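PDB 2FHT: viral macrophage inflammatory protein 2, which binds a wide range of chemokine receptors, human CXCR4 among them, and blocks infection by several strains of HIV-1. Local coordinates for residues R18-Q22 with V23-S27; Y29-S32 with Q33-K37. All coordinates share one frame; numbering follows the deposited sequence.

Contact 1 of 2, residues R18-Q22 with V23-S27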
loop_
_atom_site.group_PDB
_atom_site.type_symbol
_atom_site.label_atom_id
_atom_site.label_comp_id
_atom_site.label_asym_id
_atom_site.label_seq_id
_atom_site.Cartn_x
_atom_site.Cartn_y
_atom_site.Cartn_z
ATOM N N ARG A 18 7.048 -11.181 -2.018
ATOM C CA ARG A 18 7.402 -11.217 -3.431
ATOM C C ARG A 18 6.881 -9.992 -4.169
ATOM O O ARG A 18 5.706 -9.667 -4.082
ATOM C CB ARG A 18 6.810 -12.489 -4.059
ATOM C CG ARG A 18 5.356 -12.740 -3.598
ATOM C CD ARG A 18 4.767 -14.080 -4.041
ATOM N NE ARG A 18 3.415 -14.303 -3.506
ATOM C CZ ARG A 18 2.304 -13.722 -3.966
ATOM N NH1 ARG A 18 2.350 -12.861 -4.976
ATOM N NH2 ARG A 18 1.130 -14.025 -3.425
ATOM N N PRO A 19 7.757 -9.310 -4.919
ATOM C CA PRO A 19 7.432 -8.119 -5.705
ATOM C C PRO A 19 6.149 -8.273 -6.541
ATOM O O PRO A 19 5.843 -9.354 -7.070
ATOM C CB PRO A 19 8.668 -7.968 -6.581
ATOM C CG PRO A 19 9.754 -8.368 -5.657
ATOM C CD PRO A 19 9.198 -9.609 -5.009
ATOM N N LEU A 20 5.353 -7.211 -6.586
ATOM C CA LEU A 20 4.104 -7.219 -7.338
ATOM C C LEU A 20 4.327 -6.663 -8.724
ATOM O O LEU A 20 4.990 -5.653 -8.909
ATOM C CB LEU A 20 3.045 -6.369 -6.643
ATOM C CG LEU A 20 2.484 -6.817 -5.296
ATOM C CD1 LEU A 20 1.914 -5.598 -4.562
ATOM C CD2 LEU A 20 1.424 -7.912 -5.500
ATOM N N PRO A 21 3.758 -7.323 -9.725
ATOM C CA PRO A 21 3.927 -6.835 -11.089
ATOM C C PRO A 21 2.966 -5.662 -11.335
ATOM O O PRO A 21 1.752 -5.776 -11.143
ATOM C CB PRO A 21 3.596 -8.071 -11.925
ATOM C CG PRO A 21 2.515 -8.747 -11.105
ATOM C CD PRO A 21 3.044 -8.613 -9.688
ATOM N N GLN A 22 3.529 -4.540 -11.758
ATOM C CA GLN A 22 2.762 -3.340 -12.010
ATOM C C GLN A 22 1.478 -3.522 -12.772
ATOM O O GLN A 22 0.481 -2.880 -12.462
ATOM C CB GLN A 22 3.605 -2.307 -12.749
ATOM C CG GLN A 22 2.805 -1.059 -13.111
ATOM C CD GLN A 22 3.650 0.032 -13.695
ATOM O OE1 GLN A 22 4.508 -0.219 -14.532
ATOM N NE2 GLN A 22 3.412 1.262 -13.258
ATOM N N VAL A 23 1.525 -4.351 -13.811
ATOM C CA VAL A 23 0.367 -4.600 -14.679
ATOM C C VAL A 23 -0.836 -5.195 -13.953
ATOM O O VAL A 23 -1.929 -5.262 -14.509
ATOM C CB VAL A 23 0.787 -5.442 -15.942
ATOM C CG1 VAL A 23 -0.428 -5.876 -16.765
ATOM C CG2 VAL A 23 1.730 -4.616 -16.823
ATOM N N LEU A 24 -0.638 -5.620 -12.710
ATOM C CA LEU A 24 -1.729 -6.169 -11.907
ATOM C C LEU A 24 -2.381 -5.055 -11.054
ATOM O O LEU A 24 -3.556 -5.152 -10.672
ATOM C CB LEU A 24 -1.172 -7.263 -10.987
ATOM C CG LEU A 24 -2.101 -8.204 -10.197
ATOM C CD1 LEU A 24 -2.931 -9.063 -11.156
ATOM C CD2 LEU A 24 -1.259 -9.103 -9.265
ATOM N N LEU A 25 -1.612 -3.981 -10.826
ATOM C CA LEU A 25 -1.980 -2.839 -9.976
ATOM C C LEU A 25 -2.536 -1.576 -10.613
ATOM O O LEU A 25 -2.074 -1.133 -11.663
ATOM C CB LEU A 25 -0.768 -2.423 -9.161
ATOM C CG LEU A 25 -0.121 -3.323 -8.103
ATOM C CD1 LEU A 25 -0.889 -4.596 -7.864
ATOM C CD2 LEU A 25 1.312 -3.601 -8.456
ATOM N N SER A 26 -3.431 -0.919 -9.886
ATOM C CA SER A 26 -4.025 0.309 -10.368
ATOM C C SER A 26 -3.500 1.586 -9.673
ATOM O O SER A 26 -3.193 2.572 -10.342
ATOM C CB SER A 26 -5.554 0.224 -10.304
ATOM O OG SER A 26 -6.047 0.548 -9.020
ATOM N N SER A 27 -3.319 1.545 -8.356
ATOM C CA SER A 27 -2.841 2.706 -7.607
ATOM C C SER A 27 -2.397 2.288 -6.223
ATOM O O SER A 27 -2.355 1.099 -5.900
ATOM C CB SER A 27 -3.967 3.736 -7.455
ATOM O OG SER A 27 -5.083 3.173 -6.771
#

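Contact 2 of 2, residues Y29-S32 with Q33-K37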
loop_
_atom_site.group_PDB
_atom_site.type_symbol
_atom_site.label_atom_id
_atom_site.label_comp_id
_atom_site.label_asym_id
_atom_site.label_seq_id
_atom_site.Cartn_x
_atom_site.Cartn_y
_atom_site.Cartn_z
ATOM N N TYR A 29 -1.966 3.844 -1.788
ATOM C CA TYR A 29 -2.211 4.894 -0.813
ATOM C C TYR A 29 -1.436 4.538 0.439
ATOM O O TYR A 29 -1.217 3.352 0.715
ATOM C CB TYR A 29 -3.703 5.082 -0.540
ATOM C CG TYR A 29 -4.437 3.852 -0.093
ATOM C CD1 TYR A 29 -5.042 3.002 -1.020
ATOM C CD2 TYR A 29 -4.597 3.572 1.258
ATOM C CE1 TYR A 29 -5.801 1.903 -0.609
ATOM C CE2 TYR A 29 -5.353 2.489 1.680
ATOM C CZ TYR A 29 -5.954 1.657 0.746
ATOM O OH TYR A 29 -6.720 0.596 1.180
ATOM N N PRO A 30 -0.891 5.556 1.135
ATOM C CA PRO A 30 -0.121 5.312 2.362
ATOM C C PRO A 30 -1.040 5.034 3.521
ATOM O O PRO A 30 -2.221 5.352 3.458
ATOM C CB PRO A 30 0.632 6.629 2.570
ATOM C CG PRO A 30 -0.308 7.646 2.037
ATOM C CD PRO A 30 -0.967 7.000 0.826
ATOM N N THR A 31 -0.529 4.321 4.513
ATOM C CA THR A 31 -1.295 4.060 5.728
ATOM C C THR A 31 -1.002 5.249 6.662
ATOM O O THR A 31 -0.140 6.107 6.370
ATOM C CB THR A 31 -0.899 2.732 6.427
ATOM O OG1 THR A 31 0.508 2.687 6.632
ATOM C CG2 THR A 31 -1.303 1.558 5.606
ATOM N N SER A 32 -1.759 5.349 7.744
ATOM C CA SER A 32 -1.565 6.428 8.697
ATOM C C SER A 32 -0.150 6.379 9.236
ATOM O O SER A 32 0.383 5.302 9.461
ATOM C CB SER A 32 -2.569 6.275 9.847
ATOM O OG SER A 32 -2.226 7.100 10.950
ATOM N N GLN A 33 0.456 7.547 9.450
ATOM C CA GLN A 33 1.804 7.615 9.991
ATOM C C GLN A 33 1.787 7.167 11.433
ATOM O O GLN A 33 2.825 6.929 12.004
ATOM C CB GLN A 33 2.380 9.026 9.896
ATOM C CG GLN A 33 2.518 9.598 8.467
ATOM C CD GLN A 33 3.622 8.944 7.605
ATOM O OE1 GLN A 33 4.777 8.830 8.022
ATOM N NE2 GLN A 33 3.272 8.593 6.361
ATOM N N LEU A 34 0.604 7.046 12.028
ATOM C CA LEU A 34 0.484 6.572 13.417
ATOM C C LEU A 34 0.541 5.034 13.517
ATOM O O LEU A 34 0.648 4.476 14.609
ATOM C CB LEU A 34 -0.800 7.106 14.086
ATOM C CG LEU A 34 -0.928 8.622 14.341
ATOM C CD1 LEU A 34 -2.258 8.916 14.996
ATOM C CD2 LEU A 34 0.229 9.150 15.210
ATOM N N CYS A 35 0.409 4.341 12.387
ATOM C CA CYS A 35 0.505 2.872 12.392
ATOM C C CYS A 35 1.919 2.525 12.840
ATOM O O CYS A 35 2.870 3.258 12.539
ATOM C CB CYS A 35 0.305 2.270 10.993
ATOM S SG CYS A 35 -1.349 2.380 10.263
ATOM N N SER A 36 2.070 1.382 13.496
ATOM C CA SER A 36 3.387 0.964 13.976
ATOM C C SER A 36 4.327 0.691 12.819
ATOM O O SER A 36 5.395 1.284 12.733
ATOM C CB SER A 36 3.277 -0.275 14.864
ATOM O OG SER A 36 4.487 -0.489 15.572
ATOM N N LYS A 37 3.926 -0.205 11.929
ATOM C CA LYS A 37 4.747 -0.549 10.780
ATOM C C LYS A 37 4.468 0.428 9.659
ATOM O O LYS A 37 3.325 0.703 9.353
ATOM C CB LYS A 37 4.446 -1.980 10.314
ATOM C CG LYS A 37 4.981 -3.055 11.249
ATOM C CD LYS A 37 4.389 -4.448 11.021
ATOM C CE LYS A 37 4.817 -5.069 9.707
ATOM N NZ LYS A 37 3.930 -4.621 8.602
HETATM O O HOH W 1 0.880 0.377 8.174
#

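Contact 1 of 2, residues R18-Q22 with V23-S27
The single turn of 3-10 helix that ends the N-loop of the chemokine fold carries Pro21 and Gln22 round onto Leu24 and Leu25, where strand 25-30 begins. Two successive i to i+3 bonds close it. Leu24 N donates to Pro21 O at 2.9 Å, nearly straight at 162°, and Leu25 N donates to Gln22 O along a more bent path. Both donors sit above the plane of the carbonyl they use, the second well above it. On the outer side of the turn the Pro21 ring runs alongside the Leu24 side chain, Pro21 CG 4.0 Å from Leu24 CB. The inner side belongs to Leu20 and Leu25, both buried: they reach helix 57-65, Leu20 at Trp58 and Leu25 at Leu62, so the turn is packed on the C-terminal helix. Just beyond, a classic beta bulge sets Ser26 and Ser27 together opposite Leu43. In Leu25, chi1 of -65° places CG opposite the carbonyl carbon, and chi2, close to eclipsed at -6°, swings one methyl back to the preceding loop, where this CD2 lies 3.7 Å from Leu20 CB and 3.5 Å from Pro21 O.

Contact 2 of 2, residues Y29-S32 with Q33-K37
A type I beta turn from Ser32 to Cys35 reverses the chain just after strand 25-30 and opens the loop that leads to strand 39-44, the 30s loop of the chemokine fold. Gln33 and Leu34 occupy its two corners, and Cys35 N closes it by donating to Ser32 O at 3.1 Å, from well above the carbonyl plane. Ser32 also grips the turn through its side chain: OG, anti to the backbone N (chi1 166°), folds forward over the corner and accepts Leu34 N at 3.0 Å with an N-H...O angle of 156°. This is an ST turn laid over the beta turn, and the first residue thus holds two successive amides, one by its hydroxyl and one by its carbonyl. Leu34 CB rests 3.4 Å from the same OG. Cys35 points back at the incoming arm of the loop, its SG 3.5 Å from Ser32 O and 3.9 Å from Thr31 CB, and its disulfide to Cys11 ties the turn to the N-terminal segment. Further along, Lys37 reaches Cys12 O with NZ and makes a cation-pi contact with Tyr15. Thr31 OG1 is hydrogen-bonded to Gly39 O and also meets a water at 2.8 Å; that water donates to Lys37 O at 2.7 Å, bridging the two arms of the loop.

How the contacts relate
Contact 1 leads into strand 25-30 and contact 2 leads out of it, so the two turns bracket one edge strand of the three-stranded antiparallel sheet. Their centres are 20 Å apart, on opposite sides of the centre of the chain, and they do not touch apart from following one another in sequence. Each is tied down differently: 18-27 by packing on the C-terminal helix, 29-37 by a covalent link to Cys11, the first cysteine of the CC pair. Strand 39-44 is their common partner, pairing with backbone from both. As in other chemokines, the N-loop and 30s loop probably contribute to receptor recognition.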